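Local coordinates for polysaccharide deacetylase-like protein (Bacillus anthracis, PDB 4V33) that is required for osmotic stability and maintenance of cell shape, and is probably a zinc-dependent hydrolase that removes acetyl groups from polysaccharide, at residues R114-I119 with A137-Q142; T62-D67 with Q100-F105; Y77-T82 with K90-K95. All coordinates share one frame; numbering follows the deposited sequence. Where two conformers were deposited one is given.

Interaction 1 (R114-I119 with A137-Q142)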
loop_
_atom_site.group_PDB
_atom_site.type_symbol
_atom_site.label_atom_id
_atom_site.label_comp_id
_atom_site.label_asym_id
_atom_site.label_seq_id
_atom_site.Cartn_x
_atom_site.Cartn_y
_atom_site.Cartn_z
ATOM N N ARG A 114 -10.060 -6.302 8.185
ATOM C CA ARG A 114 -10.428 -6.266 6.777
ATOM C C ARG A 114 -9.322 -6.876 5.915
ATOM O O ARG A 114 -8.415 -7.539 6.426
ATOM C CB ARG A 114 -10.746 -4.822 6.371
ATOM C CG ARG A 114 -11.887 -4.232 7.197
ATOM C CD ARG A 114 -12.193 -2.778 6.839
ATOM N NE ARG A 114 -12.503 -2.637 5.425
ATOM C CZ ARG A 114 -13.700 -2.872 4.899
ATOM N NH1 ARG A 114 -14.705 -3.270 5.673
ATOM N NH2 ARG A 114 -13.891 -2.723 3.596
ATOM N N GLY A 115 -9.400 -6.675 4.608
ATOM C CA GLY A 115 -8.448 -7.292 3.705
ATOM C C GLY A 115 -8.958 -8.563 3.051
ATOM O O GLY A 115 -10.166 -8.812 2.993
ATOM N N GLU A 116 -8.022 -9.360 2.544
ATOM C CA GLU A 116 -8.346 -10.612 1.865
ATOM C C GLU A 116 -8.578 -11.749 2.858
ATOM O O GLU A 116 -7.772 -11.988 3.770
ATOM C CB GLU A 116 -7.224 -10.994 0.905
ATOM C CG GLU A 116 -7.513 -12.227 0.052
ATOM C CD GLU A 116 -6.303 -12.648 -0.746
ATOM O OE1 GLU A 116 -5.389 -13.266 -0.164
ATOM O OE2 GLU A 116 -6.248 -12.341 -1.951
ATOM N N PHE A 117 -9.698 -12.432 2.675
ATOM C CA PHE A 117 -10.015 -13.633 3.435
ATOM C C PHE A 117 -10.033 -14.805 2.466
ATOM O O PHE A 117 -10.730 -14.763 1.457
ATOM C CB PHE A 117 -11.397 -13.510 4.075
ATOM C CG PHE A 117 -11.491 -12.466 5.156
ATOM C CD1 PHE A 117 -11.573 -11.116 4.837
ATOM C CD2 PHE A 117 -11.534 -12.841 6.489
ATOM C CE1 PHE A 117 -11.680 -10.158 5.830
ATOM C CE2 PHE A 117 -11.655 -11.885 7.489
ATOM C CZ PHE A 117 -11.711 -10.539 7.158
ATOM N N GLN A 118 -9.272 -15.853 2.773
ATOM C CA GLN A 118 -9.323 -17.076 1.975
ATOM C C GLN A 118 -10.413 -18.012 2.482
ATOM O O GLN A 118 -10.706 -18.042 3.682
ATOM C CB GLN A 118 -7.954 -17.764 1.960
ATOM C CG GLN A 118 -6.930 -16.924 1.198
ATOM C CD GLN A 118 -5.579 -17.579 1.055
ATOM O OE1 GLN A 118 -5.466 -18.699 0.553
ATOM N NE2 GLN A 118 -4.535 -16.876 1.484
ATOM N N ILE A 119 -11.027 -18.747 1.555
ATOM C CA ILE A 119 -12.138 -19.635 1.864
ATOM C C ILE A 119 -11.886 -20.999 1.221
ATOM O O ILE A 119 -11.700 -21.088 0.010
ATOM C CB ILE A 119 -13.481 -19.080 1.320
ATOM C CG1 ILE A 119 -13.723 -17.650 1.819
ATOM C CG2 ILE A 119 -14.641 -20.007 1.711
ATOM C CD1 ILE A 119 -14.846 -16.919 1.084
ATOM N N ALA A 137 -11.774 -16.595 -2.439
ATOM C CA ALA A 137 -11.397 -15.534 -1.530
ATOM C C ALA A 137 -12.403 -14.402 -1.641
ATOM O O ALA A 137 -13.114 -14.274 -2.645
ATOM C CB ALA A 137 -9.991 -15.032 -1.838
ATOM N N ILE A 138 -12.468 -13.602 -0.588
ATOM C CA ILE A 138 -13.264 -12.385 -0.591
ATOM C C ILE A 138 -12.422 -11.272 0.014
ATOM O O ILE A 138 -11.710 -11.484 0.994
ATOM C CB ILE A 138 -14.575 -12.557 0.195
ATOM C CG1 ILE A 138 -15.400 -11.270 0.144
ATOM C CG2 ILE A 138 -14.308 -12.993 1.637
ATOM C CD1 ILE A 138 -16.812 -11.443 0.637
ATOM N N THR A 139 -12.486 -10.087 -0.584
ATOM C CA THR A 139 -11.664 -8.980 -0.113
ATOM C C THR A 139 -12.494 -7.779 0.318
ATOM O O THR A 139 -13.244 -7.208 -0.473
ATOM C CB THR A 139 -10.650 -8.538 -1.185
ATOM O OG1 THR A 139 -9.767 -9.628 -1.484
ATOM C CG2 THR A 139 -9.833 -7.348 -0.675
ATOM N N PHE A 140 -12.359 -7.418 1.591
ATOM C CA PHE A 140 -12.916 -6.181 2.116
ATOM C C PHE A 140 -11.808 -5.134 2.103
ATOM O O PHE A 140 -10.895 -5.176 2.927
ATOM C CB PHE A 140 -13.465 -6.406 3.535
ATOM C CG PHE A 140 -14.682 -7.294 3.566
ATOM C CD1 PHE A 140 -14.552 -8.670 3.625
ATOM C CD2 PHE A 140 -15.952 -6.747 3.491
ATOM C CE1 PHE A 140 -15.670 -9.483 3.627
ATOM C CE2 PHE A 140 -17.073 -7.557 3.494
ATOM C CZ PHE A 140 -16.931 -8.927 3.561
ATOM N N GLU A 141 -11.885 -4.214 1.146
ATOM C CA GLU A 141 -10.783 -3.287 0.873
ATOM C C GLU A 141 -10.274 -2.564 2.107
ATOM O O GLU A 141 -11.056 -2.008 2.881
ATOM C CB GLU A 141 -11.187 -2.253 -0.183
ATOM C CG GLU A 141 -11.388 -2.822 -1.576
ATOM C CD GLU A 141 -10.112 -3.393 -2.179
ATOM O OE1 GLU A 141 -9.012 -3.017 -1.730
ATOM O OE2 GLU A 141 -10.215 -4.228 -3.108
ATOM N N GLN A 142 -8.959 -2.606 2.295
ATOM C CA GLN A 142 -8.319 -1.884 3.389
ATOM C C GLN A 142 -7.884 -0.495 2.970
ATOM O O GLN A 142 -7.438 -0.283 1.842
ATOM C CB GLN A 142 -7.086 -2.644 3.892
ATOM C CG GLN A 142 -7.395 -4.020 4.409
ATOM C CD GLN A 142 -6.292 -4.589 5.281
ATOM O OE1 GLN A 142 -6.516 -4.885 6.451
ATOM N NE2 GLN A 142 -5.110 -4.784 4.705
HETATM O O HOH W 1 -8.123 -4.293 8.951
HETATM O O HOH W 2 -7.465 -9.703 -2.755
#
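The guanidinium of R114 takes the backbone O of E141 side-on, with NE and NH2 each 3.0 Å from that single oxygen. The oxygen lies in the guanidinium plane, while both donors approach it from the same face of its carbonyl plane. A bend at chi3 (57°) places NE for this grip. CB of F140 covers one guanidinium face, 3.7 Å from NH2 of R114 and offset toward the rim; the F140 ring itself stands steeply to the guanidinium. Arginine suits the place because NH1 remains to serve the carbonyl of S58.

F117 and F140 project from the same face, and their side chains cross at about a right angle, CE1 of F117 lying 3.9 Å from CD1 of F140 with the ring planes at 89°. CB of F117 also rests 3.8 Å from CG2 of I138. G115, paired with F140, has phi of 98°, which calls for glycine, since a CB would press on the preceding carbonyl oxygen and on Q142 CD. CG of Q142 lies 3.3 Å from G115 N. On the other face, a water joins OE2 of E116 (3.0 Å) to OG1 of T139 (2.6 Å).

The two strands form the F-G hairpin of a fibronectin type III domain, held here by paired backbone bonds of G115 with F140 and F117 with I138. Its two faces differ chemically: the aromatic side belongs to the sandwich core, whereas on the other E116 also meets T82 and K195, and the salt bridge to K195 would further favour its carboxylate form.

Interaction 2 (T62-D67 with Q100-F105)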
loop_
_atom_site.group_PDB
_atom_site.type_symbol
_atom_site.label_atom_id
_atom_site.label_comp_id
_atom_site.label_asym_id
_atom_site.label_seq_id
_atom_site.Cartn_x
_atom_site.Cartn_y
_atom_site.Cartn_z
ATOM N N THR A 62 -23.181 -12.411 2.318
ATOM C CA THR A 62 -23.587 -13.794 2.507
ATOM C C THR A 62 -22.919 -14.665 1.454
ATOM O O THR A 62 -22.956 -14.354 0.265
ATOM C CB THR A 62 -25.114 -13.953 2.418
ATOM O OG1 THR A 62 -25.736 -13.116 3.402
ATOM C CG2 THR A 62 -25.518 -15.401 2.652
ATOM N N ILE A 63 -22.306 -15.756 1.903
ATOM C CA ILE A 63 -21.632 -16.692 1.013
ATOM C C ILE A 63 -22.581 -17.826 0.623
ATOM O O ILE A 63 -23.372 -18.290 1.441
ATOM C CB ILE A 63 -20.368 -17.269 1.694
ATOM C CG1 ILE A 63 -19.376 -16.142 1.998
ATOM C CG2 ILE A 63 -19.712 -18.339 0.829
ATOM C CD1 ILE A 63 -18.264 -16.542 2.952
ATOM N N HIS A 64 -22.513 -18.255 -0.633
ATOM C CA HIS A 64 -23.323 -19.374 -1.098
ATOM C C HIS A 64 -22.468 -20.344 -1.892
ATOM O O HIS A 64 -21.391 -19.984 -2.374
ATOM C CB HIS A 64 -24.453 -18.885 -2.004
ATOM C CG HIS A 64 -25.305 -17.817 -1.395
ATOM N ND1 HIS A 64 -26.382 -18.098 -0.582
ATOM C CD2 HIS A 64 -25.246 -16.468 -1.490
ATOM C CE1 HIS A 64 -26.949 -16.968 -0.201
ATOM N NE2 HIS A 64 -26.278 -15.964 -0.736
ATOM N N MET A 65 -22.961 -21.569 -2.046
ATOM C CA MET A 65 -22.338 -22.510 -2.961
ATOM C C MET A 65 -23.325 -22.969 -4.024
ATOM O O MET A 65 -24.491 -23.236 -3.733
ATOM C CB MET A 65 -21.790 -23.729 -2.227
ATOM C CG MET A 65 -21.075 -24.699 -3.155
ATOM S SD MET A 65 -19.286 -24.580 -3.068
ATOM C CE MET A 65 -19.168 -24.375 -1.315
ATOM N N THR A 66 -22.846 -23.064 -5.257
ATOM C CA THR A 66 -23.645 -23.620 -6.337
ATOM C C THR A 66 -22.848 -24.691 -7.067
ATOM O O THR A 66 -21.684 -24.936 -6.746
ATOM C CB THR A 66 -24.086 -22.530 -7.331
ATOM O OG1 THR A 66 -22.944 -21.768 -7.746
ATOM C CG2 THR A 66 -25.097 -21.602 -6.680
ATOM N N ASP A 67 -23.494 -25.343 -8.032
ATOM C CA ASP A 67 -22.833 -26.305 -8.908
ATOM C C ASP A 67 -22.218 -27.498 -8.171
ATOM O O ASP A 67 -21.273 -28.114 -8.663
ATOM C CB ASP A 67 -21.764 -25.612 -9.762
ATOM C CG ASP A 67 -22.309 -24.425 -10.536
ATOM O OD1 ASP A 67 -23.497 -24.454 -10.921
ATOM O OD2 ASP A 67 -21.548 -23.460 -10.761
ATOM N N GLN A 100 -28.732 -22.945 -0.750
ATOM C CA GLN A 100 -27.394 -23.027 -1.337
ATOM C C GLN A 100 -26.278 -22.927 -0.292
ATOM O O GLN A 100 -25.251 -22.290 -0.525
ATOM C CB GLN A 100 -27.220 -21.967 -2.431
ATOM C CG GLN A 100 -28.151 -22.180 -3.623
ATOM C CD GLN A 100 -28.085 -21.059 -4.637
ATOM O OE1 GLN A 100 -27.734 -19.924 -4.310
ATOM N NE2 GLN A 100 -28.427 -21.372 -5.883
ATOM N N PHE A 101 -26.505 -23.565 0.854
ATOM C CA PHE A 101 -25.543 -23.586 1.958
ATOM C C PHE A 101 -25.080 -22.188 2.335
ATOM O O PHE A 101 -23.889 -21.920 2.527
ATOM C CB PHE A 101 -24.395 -24.543 1.649
ATOM C CG PHE A 101 -24.842 -25.972 1.537
ATOM C CD1 PHE A 101 -25.131 -26.705 2.675
ATOM C CD2 PHE A 101 -25.017 -26.566 0.297
ATOM C CE1 PHE A 101 -25.563 -28.012 2.585
ATOM C CE2 PHE A 101 -25.450 -27.871 0.198
ATOM C CZ PHE A 101 -25.723 -28.598 1.344
ATOM N N SER A 102 -26.067 -21.309 2.445
ATOM C CA SER A 102 -25.847 -19.913 2.786
ATOM C C SER A 102 -25.066 -19.769 4.085
ATOM O O SER A 102 -25.327 -20.485 5.058
ATOM C CB SER A 102 -27.198 -19.200 2.895
ATOM O OG SER A 102 -27.086 -17.960 3.567
ATOM N N LEU A 103 -24.113 -18.845 4.093
ATOM C CA LEU A 103 -23.334 -18.542 5.282
ATOM C C LEU A 103 -23.164 -17.037 5.405
ATOM O O LEU A 103 -22.524 -16.406 4.559
ATOM C CB LEU A 103 -21.957 -19.201 5.223
ATOM C CG LEU A 103 -21.120 -19.040 6.494
ATOM C CD1 LEU A 103 -21.452 -20.145 7.504
ATOM C CD2 LEU A 103 -19.624 -19.001 6.177
ATOM N N PRO A 104 -23.748 -16.450 6.457
ATOM C CA PRO A 104 -23.517 -15.031 6.731
ATOM C C PRO A 104 -22.050 -14.807 7.065
ATOM O O PRO A 104 -21.459 -15.563 7.839
ATOM C CB PRO A 104 -24.383 -14.767 7.966
ATOM C CG PRO A 104 -25.416 -15.841 7.946
ATOM C CD PRO A 104 -24.725 -17.044 7.384
ATOM N N PHE A 105 -21.459 -13.781 6.468
ATOM C CA PHE A 105 -20.077 -13.442 6.747
ATOM C C PHE A 105 -20.008 -11.995 7.192
ATOM O O PHE A 105 -20.534 -11.117 6.518
ATOM C CB PHE A 105 -19.206 -13.632 5.505
ATOM C CG PHE A 105 -17.747 -13.359 5.750
ATOM C CD1 PHE A 105 -17.244 -12.066 5.696
ATOM C CD2 PHE A 105 -16.883 -14.395 6.056
ATOM C CE1 PHE A 105 -15.904 -11.818 5.938
ATOM C CE2 PHE A 105 -15.542 -14.147 6.292
ATOM C CZ PHE A 105 -15.057 -12.862 6.231
#
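I63 reaches across to L103 and F105 with the far end of its side chain. Its chi1 of -62° sets CG1 anti to the carbonyl carbon, and chi2 of 166° carries CD1 on to the two side chains, 4.0 Å from CB of F105 and 4.3 Å from CD2 of L103. F105 holds CG anti to its backbone N, and its ring goes on to meet F117 edge-to-face. A branched aliphatic chain suits I63: its CD1 packs against both groups, and the side chain also touches I49, Y77 and I119.

The backbones pair regularly at I63 and L103, with I63 N 2.7 Å from L103 O and L103 N 2.8 Å from I63 O. Beyond S102 the regular register ends: Q100 and F101 both have left-handed backbone angles, and M65 N bonds to Q100 O (2.8 Å) in a nearly straight line. That turn sends the F101 ring toward V75, I68 and L72. It also leaves Q100, extended beyond CG, to cross T66 obliquely, NE2 of Q100 coming 3.4 Å from CG2 of T66. P104 sits opposite T62 in a non-hydrogen-bonded pair, where a residue without an N-H costs this partner nothing, on the outermost strand of its sheet.

The segments lie on strands B and E of a fibronectin type III sandwich, with Q100-S102 leading into the latter, in the three-stranded sheet that also holds strand 48-51. In H64, CG stands anti to the carbonyl carbon (chi1 -54°), and the ring meets CB of S102 obliquely, with ND1 3.7 Å from that carbon. ND1 is buried here without a polar partner; the lost hydration is a cost that an uncharged imidazole would probably bear more easily than a protonated one.

Interaction 3 (Y77-T82 with K90-K95); sequences YKIWRT and KSLSSK
Y77 and I79 pair with L92 and K90 through four backbone hydrogen bonds between antiparallel strands, the directions of the two strand segments lying 142° apart. Y77 N is 2.8 Å from L92 O, and further along I79 N is 2.9 Å from K90 O. Between them K78 and S91 form a non-hydrogen-bonded pair on the outward face, where polar side chains suit the solvent.

Y77 swings its ring beside the partner strand, CG anti to the carbonyl carbon (chi1 -60°). The ring meets that strand with its edge: CD2 is 3.5 Å from L92 O, and CE2 is 4.1 Å from CB of S94, both partners lying near the ring plane. Its hydroxyl is hydrogen-bonded to the carbonyl O of F101, so tyrosine suits a place that wants a flat apolar ring with a polar tip. The hairpin joins strands C and C' of the fibronectin type III fold, with 90-94 at the edge of the four-stranded sheet, and Y77, I79 and L92 face the opposing sheet, where L103 and F105 lie.

CD1 of I79 lies 4.2 Å from CD1 of L92, a loose aliphatic contact. K90 is set differently: CG occupies the crowded position between backbone N and carbonyl carbon (chi1 66°), 4.0 Å from I79 O, and the chain bends again at chi3. NZ donates to the carbonyl of E109 and the lysine makes a cation-pi contact with F110. S94, small enough to sit against the Y77 ring, uses OG to reach S102 O and E96 N.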
loop_
_atom_site.group_PDB
_atom_site.type_symbol
_atom_site.label_atom_id
_atom_site.label_comp_id
_atom_site.label_asym_id
_atom_site.label_seq_id
_atom_site.Cartn_x
_atom_site.Cartn_y
_atom_site.Cartn_z
ATOM N N TYR A 77 -16.963 -24.176 5.730
ATOM C CA TYR A 77 -16.104 -23.167 5.130
ATOM C C TYR A 77 -14.957 -22.843 6.067
ATOM O O TYR A 77 -15.171 -22.268 7.138
ATOM C CB TYR A 77 -16.884 -21.874 4.874
ATOM C CG TYR A 77 -18.076 -21.994 3.950
ATOM C CD1 TYR A 77 -17.931 -21.831 2.582
ATOM C CD2 TYR A 77 -19.348 -22.230 4.453
ATOM C CE1 TYR A 77 -19.023 -21.915 1.723
ATOM C CE2 TYR A 77 -20.455 -22.314 3.601
ATOM C CZ TYR A 77 -20.277 -22.155 2.237
ATOM O OH TYR A 77 -21.356 -22.233 1.378
ATOM N N LYS A 78 -13.743 -23.209 5.672
ATOM C CA LYS A 78 -12.566 -22.846 6.446
ATOM C C LYS A 78 -12.122 -21.475 5.959
ATOM O O LYS A 78 -11.858 -21.290 4.770
ATOM C CB LYS A 78 -11.435 -23.856 6.258
ATOM C CG LYS A 78 -10.190 -23.514 7.078
ATOM C CD LYS A 78 -8.999 -24.392 6.708
ATOM C CE LYS A 78 -9.233 -25.828 7.120
ATOM N NZ LYS A 78 -8.024 -26.680 6.866
ATOM N N ILE A 79 -12.058 -20.521 6.877
ATOM C CA ILE A 79 -11.800 -19.138 6.498
ATOM C C ILE A 79 -10.705 -18.554 7.367
ATOM O O ILE A 79 -10.668 -18.777 8.586
ATOM C CB ILE A 79 -13.071 -18.273 6.626
ATOM C CG1 ILE A 79 -14.196 -18.865 5.774
ATOM C CG2 ILE A 79 -12.790 -16.828 6.215
ATOM C CD1 ILE A 79 -15.489 -18.075 5.812
ATOM N N TRP A 80 -9.797 -17.823 6.729
ATOM C CA TRP A 80 -8.786 -17.077 7.458
ATOM C C TRP A 80 -8.415 -15.815 6.710
ATOM O O TRP A 80 -8.615 -15.710 5.499
ATOM C CB TRP A 80 -7.535 -17.922 7.704
ATOM C CG TRP A 80 -6.714 -18.242 6.488
ATOM C CD1 TRP A 80 -5.589 -17.592 6.061
ATOM C CD2 TRP A 80 -6.924 -19.322 5.572
ATOM N NE1 TRP A 80 -5.098 -18.194 4.928
ATOM C CE2 TRP A 80 -5.897 -19.260 4.608
ATOM C CE3 TRP A 80 -7.883 -20.337 5.471
ATOM C CZ2 TRP A 80 -5.805 -20.168 3.555
ATOM C CZ3 TRP A 80 -7.789 -21.239 4.424
ATOM C CH2 TRP A 80 -6.758 -21.145 3.480
ATOM N N ARG A 81 -7.867 -14.854 7.442
ATOM C CA ARG A 81 -7.332 -13.654 6.817
ATOM C C ARG A 81 -5.936 -13.951 6.339
ATOM O O ARG A 81 -5.102 -14.398 7.120
ATOM C CB ARG A 81 -7.239 -12.532 7.834
ATOM C CG ARG A 81 -8.541 -11.913 8.160
ATOM C CD ARG A 81 -8.380 -10.701 9.049
ATOM N NE ARG A 81 -7.762 -9.560 8.378
ATOM C CZ ARG A 81 -6.550 -9.093 8.661
ATOM N NH1 ARG A 81 -5.813 -9.683 9.588
ATOM N NH2 ARG A 81 -6.073 -8.035 8.018
ATOM N N THR A 82 -5.677 -13.677 5.067
ATOM C CA THR A 82 -4.358 -13.906 4.491
ATOM C C THR A 82 -3.256 -13.276 5.345
ATOM O O THR A 82 -2.213 -13.892 5.591
ATOM C CB THR A 82 -4.304 -13.355 3.071
ATOM O OG1 THR A 82 -5.268 -14.059 2.273
ATOM C CG2 THR A 82 -2.921 -13.534 2.471
ATOM N N LYS A 90 -10.535 -20.530 11.120
ATOM C CA LYS A 90 -11.644 -21.176 11.808
ATOM C C LYS A 90 -12.524 -21.828 10.755
ATOM O O LYS A 90 -12.379 -21.568 9.554
ATOM C CB LYS A 90 -12.457 -20.159 12.612
ATOM C CG LYS A 90 -13.165 -19.146 11.724
ATOM C CD LYS A 90 -14.010 -18.161 12.524
ATOM C CE LYS A 90 -13.149 -17.245 13.361
ATOM N NZ LYS A 90 -13.930 -16.077 13.859
ATOM N N SER A 91 -13.432 -22.685 11.195
ATOM C CA SER A 91 -14.343 -23.330 10.266
ATOM C C SER A 91 -15.786 -22.990 10.622
ATOM O O SER A 91 -16.203 -23.139 11.772
ATOM C CB SER A 91 -14.126 -24.839 10.296
ATOM O OG SER A 91 -15.081 -25.522 9.488
ATOM N N LEU A 92 -16.541 -22.537 9.626
ATOM C CA LEU A 92 -17.933 -22.150 9.818
ATOM C C LEU A 92 -18.835 -23.063 8.990
ATOM O O LEU A 92 -18.644 -23.200 7.782
ATOM C CB LEU A 92 -18.141 -20.690 9.412
ATOM C CG LEU A 92 -17.220 -19.674 10.104
ATOM C CD1 LEU A 92 -17.422 -18.264 9.550
ATOM C CD2 LEU A 92 -17.430 -19.695 11.608
ATOM N N SER A 93 -19.811 -23.678 9.650
ATOM C CA SER A 93 -20.673 -24.684 9.035
ATOM C C SER A 93 -22.006 -24.100 8.570
ATOM O O SER A 93 -22.614 -23.294 9.269
ATOM C CB SER A 93 -20.924 -25.817 10.036
ATOM O OG SER A 93 -21.994 -26.666 9.637
ATOM N N SER A 94 -22.442 -24.504 7.382
ATOM C CA SER A 94 -23.816 -24.261 6.949
ATOM C C SER A 94 -24.526 -25.575 6.655
ATOM O O SER A 94 -23.993 -26.438 5.954
ATOM C CB SER A 94 -23.862 -23.396 5.696
ATOM O OG SER A 94 -25.202 -23.267 5.245
ATOM N N LYS A 95 -25.736 -25.716 7.182
ATOM C CA LYS A 95 -26.576 -26.864 6.845
ATOM C C LYS A 95 -27.822 -26.389 6.100
ATOM O O LYS A 95 -28.815 -27.111 6.001
ATOM C CB LYS A 95 -26.947 -27.654 8.101
ATOM C CG LYS A 95 -25.748 -28.297 8.796
ATOM C CD LYS A 95 -26.168 -29.082 10.030
ATOM C CE LYS A 95 -24.963 -29.708 10.717
ATOM N NZ LYS A 95 -25.345 -30.553 11.886
#

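The three contacts belong to one fibronectin type III sandwich: interaction 2 lies in the three-stranded sheet, interactions 1 and 3 in the four-stranded one, and interaction 3 is nested in the loop that interaction 2 closes. Between the sheets, CE1 of F140 packs 3.3 Å from CE1 of F105, and CD1 of I119 lies 3.9 Å from CD1 of I63. Interactions 2 and 3, with centres about 11 Å apart, are tied by S94 OG, 2.8 Å from S102 O. Within the larger sheet, Q118 N is 2.8 Å from W80 O, linking interactions 1 and 3. The zinc, held by D206, H264 and H268, belongs to the deacetylase part; interaction 1 meets that part's residues N194 and K195.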